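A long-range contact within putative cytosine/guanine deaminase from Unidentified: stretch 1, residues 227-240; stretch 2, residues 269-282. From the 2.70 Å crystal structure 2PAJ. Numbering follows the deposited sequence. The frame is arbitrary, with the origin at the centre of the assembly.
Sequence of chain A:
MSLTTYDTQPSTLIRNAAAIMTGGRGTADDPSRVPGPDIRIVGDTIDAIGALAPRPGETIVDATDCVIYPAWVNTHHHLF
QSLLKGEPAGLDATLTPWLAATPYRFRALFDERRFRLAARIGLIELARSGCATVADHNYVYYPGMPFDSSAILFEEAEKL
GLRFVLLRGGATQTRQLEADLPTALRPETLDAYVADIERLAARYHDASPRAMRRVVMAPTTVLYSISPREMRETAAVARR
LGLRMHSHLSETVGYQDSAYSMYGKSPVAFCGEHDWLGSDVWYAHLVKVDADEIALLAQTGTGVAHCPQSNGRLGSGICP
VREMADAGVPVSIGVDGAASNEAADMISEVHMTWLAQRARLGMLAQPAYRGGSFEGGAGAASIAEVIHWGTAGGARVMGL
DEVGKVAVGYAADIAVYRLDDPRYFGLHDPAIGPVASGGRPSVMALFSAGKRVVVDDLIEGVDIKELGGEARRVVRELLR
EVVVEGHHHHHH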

ATOM      1  N   SER A 227      15.731   5.944 -20.020  1.00 55.60           N
ATOM      2  CA  SER A 227      15.751   5.763 -21.469  1.00 56.06           C
ATOM      3  C   SER A 227      15.076   4.438 -21.836  1.00 57.08           C
ATOM      4  O   SER A 227      15.081   3.502 -21.044  1.00 57.66           O
ATOM      5  CB  SER A 227      17.190   5.755 -21.982  1.00 54.90           C
ATOM      6  OG  SER A 227      17.863   4.582 -21.560  1.00 55.93           O
ATOM      7  N   PRO A 228      14.489   4.339 -23.046  1.00 57.19           N
ATOM      8  CA  PRO A 228      13.845   3.067 -23.387  1.00 58.09           C
ATOM      9  C   PRO A 228      14.777   1.855 -23.481  1.00 60.56           C
ATOM     10  O   PRO A 228      14.353   0.715 -23.275  1.00 61.54           O
ATOM     11  CB  PRO A 228      13.111   3.380 -24.694  1.00 56.20           C
ATOM     12  CG  PRO A 228      13.817   4.554 -25.242  1.00 55.63           C
ATOM     13  CD  PRO A 228      14.188   5.373 -24.053  1.00 56.18           C
ATOM     14  N   ARG A 229      16.044   2.100 -23.790  1.00 62.91           N
ATOM     15  CA  ARG A 229      17.037   1.027 -23.871  1.00 64.03           C
ATOM     16  C   ARG A 229      17.258   0.586 -22.426  1.00 62.69           C
ATOM     17  O   ARG A 229      17.463  -0.594 -22.126  1.00 62.26           O
ATOM     18  CB  ARG A 229      18.337   1.581 -24.471  1.00 66.67           C
ATOM     19  CG  ARG A 229      19.594   0.741 -24.275  1.00 70.14           C
ATOM     20  CD  ARG A 229      20.808   1.665 -24.438  1.00 75.06           C
ATOM     21  NE  ARG A 229      22.106   0.985 -24.458  1.00 79.12           N
ATOM     22  CZ  ARG A 229      23.265   1.611 -24.698  1.00 80.66           C
ATOM     23  NH1 ARG A 229      23.291   2.928 -24.934  1.00 80.37           N
ATOM     24  NH2 ARG A 229      24.410   0.926 -24.722  1.00 81.15           N
ATOM     25  N   GLU A 230      17.206   1.565 -21.536  1.00 60.62           N
ATOM     26  CA  GLU A 230      17.385   1.312 -20.128  1.00 60.07           C
ATOM     27  C   GLU A 230      16.199   0.579 -19.500  1.00 59.51           C
ATOM     28  O   GLU A 230      16.381  -0.183 -18.556  1.00 58.51           O
ATOM     29  CB  GLU A 230      17.651   2.622 -19.391  1.00 59.63           C
ATOM     30  CG  GLU A 230      19.112   2.986 -19.348  1.00 60.03           C
ATOM     31  CD  GLU A 230      19.360   4.330 -18.695  1.00 61.16           C
ATOM     32  OE1 GLU A 230      20.511   4.580 -18.257  1.00 61.58           O
ATOM     33  OE2 GLU A 230      18.408   5.143 -18.636  1.00 59.93           O
ATOM     34  N   MET A 231      14.982   0.777 -20.008  1.00 58.74           N
ATOM     35  CA  MET A 231      13.885   0.060 -19.379  1.00 58.36           C
ATOM     36  C   MET A 231      13.945  -1.432 -19.713  1.00 57.90           C
ATOM     37  O   MET A 231      13.486  -2.268 -18.932  1.00 56.87           O
ATOM     38  CB  MET A 231      12.497   0.693 -19.674  1.00 56.57           C
ATOM     39  CG  MET A 231      12.214   1.279 -21.047  1.00 56.86           C
ATOM     40  SD  MET A 231      10.732   2.403 -21.045  1.00 52.62           S
ATOM     41  CE  MET A 231       9.450   1.323 -21.613  1.00 52.12           C
ATOM     42  N   ARG A 232      14.551  -1.777 -20.845  1.00 58.75           N
ATOM     43  CA  ARG A 232      14.680  -3.189 -21.189  1.00 59.05           C
ATOM     44  C   ARG A 232      15.665  -3.833 -20.215  1.00 59.94           C
ATOM     45  O   ARG A 232      15.329  -4.808 -19.525  1.00 58.63           O
ATOM     46  CB  ARG A 232      15.179  -3.386 -22.619  1.00 56.51           C
ATOM     47  CG  ARG A 232      14.125  -3.149 -23.681  1.00 57.01           C
ATOM     48  CD  ARG A 232      14.465  -3.904 -24.946  1.00 57.23           C
ATOM     49  NE  ARG A 232      13.471  -3.746 -26.006  1.00 59.38           N
ATOM     50  CZ  ARG A 232      13.273  -2.623 -26.693  1.00 59.89           C
ATOM     51  NH1 ARG A 232      14.007  -1.552 -26.428  1.00 60.85           N
ATOM     52  NH2 ARG A 232      12.349  -2.568 -27.652  1.00 59.14           N
ATOM     53  N   GLU A 233      16.875  -3.283 -20.146  1.00 60.86           N
ATOM     54  CA  GLU A 233      17.877  -3.845 -19.253  1.00 62.34           C
ATOM     55  C   GLU A 233      17.418  -3.756 -17.806  1.00 59.89           C
ATOM     56  O   GLU A 233      17.657  -4.650 -17.004  1.00 59.55           O
ATOM     57  CB  GLU A 233      19.231  -3.152 -19.459  1.00 66.75           C
ATOM     58  CG  GLU A 233      19.221  -1.635 -19.362  1.00 74.33           C
ATOM     59  CD  GLU A 233      20.448  -0.993 -20.039  1.00 78.72           C
ATOM     60  OE1 GLU A 233      20.586  -1.141 -21.282  1.00 80.73           O
ATOM     61  OE2 GLU A 233      21.267  -0.343 -19.333  1.00 81.11           O
ATOM     62  N   THR A 234      16.727  -2.680 -17.480  1.00 59.24           N
ATOM     63  CA  THR A 234      16.228  -2.500 -16.124  1.00 57.89           C
ATOM     64  C   THR A 234      15.230  -3.612 -15.766  1.00 57.83           C
ATOM     65  O   THR A 234      15.170  -4.057 -14.621  1.00 59.56           O
ATOM     66  CB  THR A 234      15.557  -1.135 -15.989  1.00 55.91           C
ATOM     67  OG1 THR A 234      15.868  -0.581 -14.714  1.00 52.72           O
ATOM     68  CG2 THR A 234      14.072  -1.258 -16.154  1.00 54.75           C
ATOM     69  N   ALA A 235      14.452  -4.049 -16.756  1.00 56.32           N
ATOM     70  CA  ALA A 235      13.472  -5.115 -16.572  1.00 54.59           C
ATOM     71  C   ALA A 235      14.188  -6.448 -16.345  1.00 54.49           C
ATOM     72  O   ALA A 235      13.800  -7.237 -15.486  1.00 54.72           O
ATOM     73  CB  ALA A 235      12.574  -5.207 -17.800  1.00 53.48           C
ATOM     74  N   ALA A 236      15.241  -6.675 -17.126  1.00 53.50           N
ATOM     75  CA  ALA A 236      16.036  -7.890 -17.052  1.00 51.54           C
ATOM     76  C   ALA A 236      16.666  -8.124 -15.688  1.00 51.59           C
ATOM     77  O   ALA A 236      16.759  -9.262 -15.226  1.00 51.63           O
ATOM     78  CB  ALA A 236      17.115  -7.853 -18.110  1.00 47.27           C
ATOM     79  N   VAL A 237      17.121  -7.056 -15.048  1.00 51.08           N
ATOM     80  CA  VAL A 237      17.753  -7.188 -13.743  1.00 51.53           C
ATOM     81  C   VAL A 237      16.726  -7.611 -12.704  1.00 53.64           C
ATOM     82  O   VAL A 237      16.967  -8.523 -11.905  1.00 53.67           O
ATOM     83  CB  VAL A 237      18.390  -5.869 -13.307  1.00 51.57           C
ATOM     84  CG1 VAL A 237      19.083  -6.038 -11.972  1.00 49.72           C
ATOM     85  CG2 VAL A 237      19.369  -5.407 -14.364  1.00 52.93           C
ATOM     86  N   ALA A 238      15.577  -6.935 -12.722  1.00 54.03           N
ATOM     87  CA  ALA A 238      14.485  -7.225 -11.806  1.00 52.58           C
ATOM     88  C   ALA A 238      14.108  -8.686 -11.945  1.00 52.17           C
ATOM     89  O   ALA A 238      14.066  -9.426 -10.968  1.00 53.32           O
ATOM     90  CB  ALA A 238      13.289  -6.346 -12.130  1.00 54.12           C
ATOM     91  N   ARG A 239      13.836  -9.101 -13.174  1.00 50.78           N
ATOM     92  CA  ARG A 239      13.453 -10.479 -13.428  1.00 51.22           C
ATOM     93  C   ARG A 239      14.552 -11.461 -13.067  1.00 51.93           C
ATOM     94  O   ARG A 239      14.277 -12.557 -12.583  1.00 52.43           O
ATOM     95  CB  ARG A 239      13.038 -10.638 -14.884  1.00 48.38           C
ATOM     96  CG  ARG A 239      11.788  -9.841 -15.209  1.00 46.97           C
ATOM     97  CD  ARG A 239      11.002 -10.499 -16.311  1.00 45.59           C
ATOM     98  NE  ARG A 239       9.716  -9.849 -16.503  1.00 46.20           N
ATOM     99  CZ  ARG A 239       9.514  -8.782 -17.260  1.00 45.30           C
ATOM    100  NH1 ARG A 239      10.517  -8.234 -17.911  1.00 49.08           N
ATOM    101  NH2 ARG A 239       8.303  -8.262 -17.361  1.00 48.20           N
ATOM    102  N   ARG A 240      15.794 -11.054 -13.290  1.00 53.30           N
ATOM    103  CA  ARG A 240      16.943 -11.883 -12.960  1.00 53.30           C
ATOM    104  C   ARG A 240      17.027 -12.090 -11.447  1.00 53.24           C
ATOM    105  O   ARG A 240      17.421 -13.147 -10.985  1.00 53.31           O
ATOM    106  CB  ARG A 240      18.229 -11.219 -13.448  1.00 54.04           C
ATOM    107  CG  ARG A 240      19.476 -12.039 -13.185  1.00 54.88           C
ATOM    108  CD  ARG A 240      20.714 -11.316 -13.647  1.00 55.34           C
ATOM    109  NE  ARG A 240      21.086 -10.245 -12.736  1.00 57.33           N
ATOM    110  CZ  ARG A 240      21.389  -9.015 -13.130  1.00 60.09           C
ATOM    111  NH1 ARG A 240      21.351  -8.707 -14.425  1.00 62.58           N
ATOM    112  NH2 ARG A 240      21.745  -8.097 -12.239  1.00 59.74           N
ATOM    113  N   ALA A 269       1.428   0.060 -25.183  1.00 54.89           N
ATOM    114  CA  ALA A 269       2.023  -0.698 -26.277  1.00 55.10           C
ATOM    115  C   ALA A 269       3.552  -0.521 -26.311  1.00 55.30           C
ATOM    116  O   ALA A 269       4.293  -1.441 -26.662  1.00 56.01           O
ATOM    117  CB  ALA A 269       1.396  -0.257 -27.605  1.00 52.22           C
ATOM    118  N   PHE A 270       4.013   0.667 -25.942  1.00 55.06           N
ATOM    119  CA  PHE A 270       5.438   0.975 -25.900  1.00 54.71           C
ATOM    120  C   PHE A 270       6.055   0.168 -24.757  1.00 54.66           C
ATOM    121  O   PHE A 270       7.082  -0.489 -24.917  1.00 55.24           O
ATOM    122  CB  PHE A 270       5.635   2.470 -25.649  1.00 53.77           C
ATOM    123  CG  PHE A 270       7.049   2.927 -25.788  1.00 53.26           C
ATOM    124  CD1 PHE A 270       7.612   3.103 -27.044  1.00 52.69           C
ATOM    125  CD2 PHE A 270       7.829   3.169 -24.659  1.00 53.50           C
ATOM    126  CE1 PHE A 270       8.934   3.513 -27.178  1.00 52.48           C
ATOM    127  CE2 PHE A 270       9.156   3.579 -24.777  1.00 52.37           C
ATOM    128  CZ  PHE A 270       9.714   3.753 -26.038  1.00 51.36           C
ATOM    129  N   CYS A 271       5.414   0.219 -23.594  1.00 54.81           N
ATOM    130  CA  CYS A 271       5.888  -0.531 -22.434  1.00 54.07           C
ATOM    131  C   CYS A 271       6.018  -2.003 -22.776  1.00 52.94           C
ATOM    132  O   CYS A 271       6.971  -2.660 -22.375  1.00 51.84           O
ATOM    133  CB  CYS A 271       4.922  -0.371 -21.266  1.00 52.82           C
ATOM    134  SG  CYS A 271       5.060   1.205 -20.444  1.00 56.43           S
ATOM    135  N   GLY A 272       5.046  -2.519 -23.515  1.00 52.43           N
ATOM    136  CA  GLY A 272       5.094  -3.911 -23.900  1.00 53.96           C
ATOM    137  C   GLY A 272       6.341  -4.194 -24.710  1.00 54.80           C
ATOM    138  O   GLY A 272       7.073  -5.133 -24.424  1.00 55.57           O
ATOM    139  N   GLU A 273       6.592  -3.356 -25.711  1.00 55.49           N
ATOM    140  CA  GLU A 273       7.738  -3.501 -26.593  1.00 54.37           C
ATOM    141  C   GLU A 273       9.105  -3.344 -25.936  1.00 54.19           C
ATOM    142  O   GLU A 273      10.132  -3.623 -26.555  1.00 53.40           O
ATOM    143  CB  GLU A 273       7.593  -2.528 -27.762  1.00 54.34           C
ATOM    144  CG  GLU A 273       6.922  -3.176 -28.961  1.00 58.12           C
ATOM    145  CD  GLU A 273       6.535  -2.196 -30.047  1.00 59.59           C
ATOM    146  OE1 GLU A 273       7.384  -1.377 -30.463  1.00 59.83           O
ATOM    147  OE2 GLU A 273       5.373  -2.260 -30.494  1.00 61.11           O
ATOM    148  N   HIS A 274       9.111  -2.925 -24.675  1.00 53.79           N
ATOM    149  CA  HIS A 274      10.347  -2.739 -23.933  1.00 53.29           C
ATOM    150  C   HIS A 274      10.393  -3.550 -22.655  1.00 53.12           C
ATOM    151  O   HIS A 274      10.950  -3.106 -21.654  1.00 51.75           O
ATOM    152  CB  HIS A 274      10.540  -1.263 -23.625  1.00 55.86           C
ATOM    153  CG  HIS A 274      10.724  -0.431 -24.853  1.00 59.51           C
ATOM    154  ND1 HIS A 274      11.943   0.102 -25.215  1.00 60.38           N
ATOM    155  CD2 HIS A 274       9.862  -0.112 -25.848  1.00 58.97           C
ATOM    156  CE1 HIS A 274      11.824   0.708 -26.382  1.00 60.63           C
ATOM    157  NE2 HIS A 274      10.571   0.592 -26.787  1.00 58.40           N
ATOM    158  N   ASP A 275       9.801  -4.742 -22.708  1.00 53.04           N
ATOM    159  CA  ASP A 275       9.773  -5.672 -21.583  1.00 54.76           C
ATOM    160  C   ASP A 275       9.182  -5.119 -20.283  1.00 54.11           C
ATOM    161  O   ASP A 275       9.637  -5.474 -19.191  1.00 53.21           O
ATOM    162  CB  ASP A 275      11.191  -6.194 -21.302  1.00 57.33           C
ATOM    163  CG  ASP A 275      11.805  -6.920 -22.501  1.00 59.71           C
ATOM    164  OD1 ASP A 275      11.183  -7.880 -23.020  1.00 62.52           O
ATOM    165  OD2 ASP A 275      12.916  -6.529 -22.923  1.00 61.44           O
ATOM    166  N   TRP A 276       8.158  -4.273 -20.395  1.00 52.79           N
ATOM    167  CA  TRP A 276       7.547  -3.685 -19.212  1.00 51.40           C
ATOM    168  C   TRP A 276       6.070  -3.981 -18.986  1.00 51.04           C
ATOM    169  O   TRP A 276       5.306  -3.116 -18.556  1.00 51.60           O
ATOM    170  CB  TRP A 276       7.790  -2.169 -19.171  1.00 50.03           C
ATOM    171  CG  TRP A 276       8.936  -1.835 -18.306  1.00 50.82           C
ATOM    172  CD1 TRP A 276      10.268  -1.936 -18.625  1.00 51.85           C
ATOM    173  CD2 TRP A 276       8.885  -1.494 -16.914  1.00 52.21           C
ATOM    174  NE1 TRP A 276      11.046  -1.691 -17.516  1.00 52.34           N
ATOM    175  CE2 TRP A 276      10.230  -1.418 -16.452  1.00 52.89           C
ATOM    176  CE3 TRP A 276       7.838  -1.252 -16.008  1.00 50.33           C
ATOM    177  CZ2 TRP A 276      10.552  -1.108 -15.117  1.00 53.19           C
ATOM    178  CZ3 TRP A 276       8.158  -0.944 -14.689  1.00 50.62           C
ATOM    179  CH2 TRP A 276       9.508  -0.875 -14.254  1.00 51.80           C
ATOM    180  N   LEU A 277       5.674  -5.212 -19.279  1.00 49.33           N
ATOM    181  CA  LEU A 277       4.309  -5.663 -19.045  1.00 48.57           C
ATOM    182  C   LEU A 277       4.435  -7.077 -18.495  1.00 47.95           C
ATOM    183  O   LEU A 277       5.523  -7.644 -18.472  1.00 47.66           O
ATOM    184  CB  LEU A 277       3.475  -5.689 -20.332  1.00 49.43           C
ATOM    185  CG  LEU A 277       3.107  -4.404 -21.087  1.00 49.11           C
ATOM    186  CD1 LEU A 277       2.047  -4.733 -22.129  1.00 47.94           C
ATOM    187  CD2 LEU A 277       2.594  -3.343 -20.136  1.00 48.69           C
ATOM    188  N   GLY A 278       3.320  -7.646 -18.062  1.00 48.80           N
ATOM    189  CA  GLY A 278       3.338  -8.987 -17.507  1.00 47.53           C
ATOM    190  C   GLY A 278       2.809  -8.954 -16.098  1.00 46.52           C
ATOM    191  O   GLY A 278       2.804  -7.908 -15.472  1.00 45.71           O
ATOM    192  N   SER A 279       2.358 -10.097 -15.601  1.00 47.91           N
ATOM    193  CA  SER A 279       1.810 -10.182 -14.248  1.00 49.97           C
ATOM    194  C   SER A 279       2.888  -9.813 -13.250  1.00 51.09           C
ATOM    195  O   SER A 279       2.653  -9.734 -12.047  1.00 52.60           O
ATOM    196  CB  SER A 279       1.313 -11.599 -13.988  1.00 50.53           C
ATOM    197  OG  SER A 279       2.245 -12.542 -14.481  1.00 50.31           O
ATOM    198  N   ASP A 280       4.072  -9.591 -13.804  1.00 52.12           N
ATOM    199  CA  ASP A 280       5.306  -9.225 -13.122  1.00 52.30           C
ATOM    200  C   ASP A 280       5.255  -7.756 -12.682  1.00 52.57           C
ATOM    201  O   ASP A 280       5.759  -7.383 -11.625  1.00 52.84           O
ATOM    202  CB  ASP A 280       6.438  -9.378 -14.146  1.00 54.26           C
ATOM    203  CG  ASP A 280       7.608 -10.162 -13.628  1.00 57.10           C
ATOM    204  OD1 ASP A 280       8.234  -9.732 -12.644  1.00 60.75           O
ATOM    205  OD2 ASP A 280       7.913 -11.218 -14.216  1.00 59.94           O
ATOM    206  N   VAL A 281       4.639  -6.943 -13.539  1.00 50.37           N
ATOM    207  CA  VAL A 281       4.527  -5.494 -13.388  1.00 49.52           C
ATOM    208  C   VAL A 281       3.136  -4.942 -13.021  1.00 48.42           C
ATOM    209  O   VAL A 281       2.125  -5.593 -13.242  1.00 47.60           O
ATOM    210  CB  VAL A 281       4.941  -4.831 -14.726  1.00 49.17           C
ATOM    211  CG1 VAL A 281       5.318  -3.377 -14.517  1.00 48.34           C
ATOM    212  CG2 VAL A 281       6.053  -5.625 -15.365  1.00 47.56           C
ATOM    213  N   TRP A 282       3.107  -3.730 -12.468  1.00 47.40           N
ATOM    214  CA  TRP A 282       1.858  -3.049 -12.137  1.00 46.73           C
ATOM    215  C   TRP A 282       2.097  -1.526 -12.132  1.00 47.29           C
ATOM    216  O   TRP A 282       3.140  -1.047 -11.694  1.00 44.35           O
ATOM    217  CB  TRP A 282       1.270  -3.578 -10.809  1.00 43.54           C
ATOM    218  CG  TRP A 282       1.591  -2.840  -9.567  1.00 40.83           C
ATOM    219  CD1 TRP A 282       0.920  -1.777  -9.038  1.00 40.86           C
ATOM    220  CD2 TRP A 282       2.628  -3.159  -8.642  1.00 40.93           C
ATOM    221  NE1 TRP A 282       1.471  -1.418  -7.835  1.00 39.81           N
ATOM    222  CE2 TRP A 282       2.525  -2.249  -7.566  1.00 40.53           C
ATOM    223  CE3 TRP A 282       3.638  -4.128  -8.614  1.00 41.29           C
ATOM    224  CZ2 TRP A 282       3.399  -2.276  -6.472  1.00 42.30           C
ATOM    225  CZ3 TRP A 282       4.498  -4.156  -7.536  1.00 41.59           C
ATOM    226  CH2 TRP A 282       4.375  -3.233  -6.475  1.00 40.00           C
TER
HETATM  227  O   HOH W   1      14.243  -6.898 -20.021  1.00 38.71           O

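How does the start of the helix in stretch 1 engage the second stretch? Ser-227 occupies the N-cap position and makes no contact across; its OG accepts a capping bond from the N of Glu-230, 3.1 Å away. The next residue, Pro-228, points toward stretch 2 and works in two ways. Its CB rests 3.7 Å from CZ of Phe-270, at the edge of that ring. Its carbonyl O takes a hydrogen bond from ND1 of His-274 at 3.2 Å, lying near the plane of the imidazole, where the N-H can reach it. The same oxygen is only weakly bonded within the helix, by the N of Met-231 at 3.3 Å and the N of Arg-232 at 3.5 Å, and it accepts the His-274 bond as well.

What fills the space beneath that first turn? Met-231 does, a buried residue whose side chain lies among three rings. Its CE sits 3.9 Å from CE2 of Phe-270 and 3.5 Å from CB of His-274, while its CB packs 3.6 Å from CD1 of Trp-276. The backbone of Met-231 joins in as well: NE1 of Trp-276 donates to Met-231 O over 2.9 Å, so a buried indole nitrogen finds an acceptor on the helix. That same carbonyl also receives the N of Ala-235 at 3.0 Å, and thus serves both stretches.

Does Arg-232 pair with the acid nearby? Not as a salt bridge: its NE remains 4.2 Å from OD2 of Asp-275. Instead the side chain, which leaves the backbone sideways, brings its end closer to stretch 2 and lays one guanidinium face over the face of the His-274 ring. NH1 of Arg-232 comes within 2.9 Å of ND1 of His-274, but the angle is poor for a hydrogen bond. A water links the two stretches here, donating to Arg-232 O at 2.4 Å and, weakly, to OD2 of Asp-275 at 3.2 Å.

How is the contact carried on toward the end of the helix? Small groups come first: CG2 of Thr-234 meets the edge of the Trp-276 ring, 3.3 Å from NE1, and CB of Ala-235 approaches Asp-275 O to 3.3 Å. Arg-239 then reaches across with an extended side chain. Its NH1 donates to Asp-275 O at 3.2 Å, and its NE forms a salt bridge with OD2 of Asp-280, also 3.2 Å, whose hydrogen bond is weak. Both acceptors lie near the guanidinium plane, so one arginine ties together two separate parts of the loop.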